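Local structure of citrate lyase subunit beta-like protein (Mycobacterium tuberculosis H37Rv, 6CHU) at residues A55-A58 with L59-T62. The protein is a magnesium-binding lyase of the HpcH/HpaI aldolase family, a TIM-barrel homotrimer implicated in itaconate dissimilation and leucine catabolism. Numbering follows the deposited sequence.
Sequences ARNA and LRDT
The Arg60 guanidinium has the carbonyl oxygen Arg56 O over one face and the Asn57 side-chain amide at its edge, with Asn57 CG in the guanidinium plane. This happens on the last turns of helix 52-61, which links strands 38-42 and 69-72 in a beta-alpha-beta unit of the TIM barrel. The amide and guanidinium planes lie 41° apart. Arg60 NH1 approaches Asn57 OD1 to 2.6 Å, but the N-H...O angle of 118° makes this hydrogen bond weak. Arg60 CG is anti to its own carbonyl carbon (chi1 -55°), and the chain then runs extended to NE, which brings the head back along the preceding turn. Arg56 points elsewhere: its NE forms a salt bridge with Asp84 and its NH2 with Asp80 of helix 79-89, and Arg56 NE stands 6.6 Å from Arg60 NH2. Leu59 and Arg60 also touch this neighbouring helix, through Leu88 and Ala87 respectively. Backbone i to i+4 bonds continue to the helix end, including Asp61 N to Asn57 O at 2.9 Å. The helical backbone angles end at Thr62, whose N closes the last turn by donating to Ala58 O at 3.0 Å; Asp61 N reaches the same oxygen weakly, at 3.2 Å.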
loop_
_atom_site.group_PDB
_atom_site.type_symbol
_atom_site.label_atom_id
_atom_site.label_comp_id
_atom_site.label_asym_id
_atom_site.label_seq_id
_atom_site.Cartn_x
_atom_site.Cartn_y
_atom_site.Cartn_z
ATOM N N ALA A 55 34.667 3.530 -16.748
ATOM C CA ALA A 55 33.591 2.566 -16.966
ATOM C C ALA A 55 32.912 2.800 -18.311
ATOM O O ALA A 55 32.522 1.844 -18.989
ATOM C CB ALA A 55 32.571 2.645 -15.830
ATOM N N ARG A 56 32.773 4.066 -18.714
ATOM C CA ARG A 56 32.167 4.376 -20.006
ATOM C C ARG A 56 33.033 3.888 -21.161
ATOM O O ARG A 56 32.509 3.413 -22.176
ATOM C CB ARG A 56 31.913 5.880 -20.116
ATOM C CG ARG A 56 30.907 6.355 -19.084
ATOM C CD ARG A 56 30.601 7.847 -19.145
ATOM N NE ARG A 56 29.730 8.185 -18.025
ATOM C CZ ARG A 56 30.077 8.947 -16.992
ATOM N NH1 ARG A 56 31.277 9.512 -16.943
ATOM N NH2 ARG A 56 29.202 9.155 -16.013
ATOM N N ASN A 57 34.358 3.996 -21.029
ATOM C CA ASN A 57 35.244 3.456 -22.055
ATOM C C ASN A 57 35.164 1.935 -22.102
ATOM O O ASN A 57 35.143 1.345 -23.187
ATOM C CB ASN A 57 36.683 3.910 -21.808
ATOM C CG ASN A 57 36.863 5.403 -22.001
ATOM O OD1 ASN A 57 36.165 6.026 -22.798
ATOM N ND2 ASN A 57 37.803 5.986 -21.267
ATOM N N ALA A 58 35.113 1.280 -20.939
ATOM C CA ALA A 58 34.979 -0.174 -20.936
ATOM C C ALA A 58 33.664 -0.591 -21.576
ATOM O O ALA A 58 33.594 -1.613 -22.268
ATOM C CB ALA A 58 35.078 -0.716 -19.509
ATOM N N LEU A 59 32.611 0.199 -21.354
ATOM C CA LEU A 59 31.320 -0.084 -21.968
ATOM C C LEU A 59 31.433 -0.146 -23.484
ATOM O O LEU A 59 30.865 -1.039 -24.123
ATOM C CB LEU A 59 30.307 0.980 -21.550
ATOM C CG LEU A 59 28.851 0.677 -21.887
ATOM C CD1 LEU A 59 28.332 -0.397 -20.945
ATOM C CD2 LEU A 59 28.010 1.949 -21.801
ATOM N N ARG A 60 32.168 0.799 -24.074
ATOM C CA ARG A 60 32.372 0.798 -25.518
ATOM C C ARG A 60 33.318 -0.315 -25.953
ATOM O O ARG A 60 33.119 -0.929 -27.009
ATOM C CB ARG A 60 32.932 2.147 -25.975
ATOM C CG ARG A 60 32.123 3.372 -25.580
ATOM C CD ARG A 60 32.769 4.619 -26.193
ATOM N NE ARG A 60 32.274 5.865 -25.615
ATOM C CZ ARG A 60 32.832 6.485 -24.578
ATOM N NH1 ARG A 60 33.912 5.974 -24.000
ATOM N NH2 ARG A 60 32.314 7.617 -24.118
ATOM N N ASP A 61 34.357 -0.588 -25.162
ATOM C CA ASP A 61 35.473 -1.406 -25.628
ATOM C C ASP A 61 35.254 -2.904 -25.472
ATOM O O ASP A 61 35.853 -3.685 -26.220
ATOM C CB ASP A 61 36.761 -1.021 -24.889
ATOM C CG ASP A 61 37.226 0.386 -25.212
ATOM O OD1 ASP A 61 36.823 0.924 -26.264
ATOM O OD2 ASP A 61 38.003 0.955 -24.415
ATOM N N THR A 62 34.419 -3.327 -24.529
ATOM C CA THR A 62 34.259 -4.739 -24.181
ATOM C C THR A 62 32.778 -5.082 -24.266
ATOM O O THR A 62 32.072 -5.117 -23.249
ATOM C CB THR A 62 34.835 -5.028 -22.792
ATOM O OG1 THR A 62 36.206 -4.599 -22.754
ATOM C CG2 THR A 62 34.777 -6.514 -22.472
#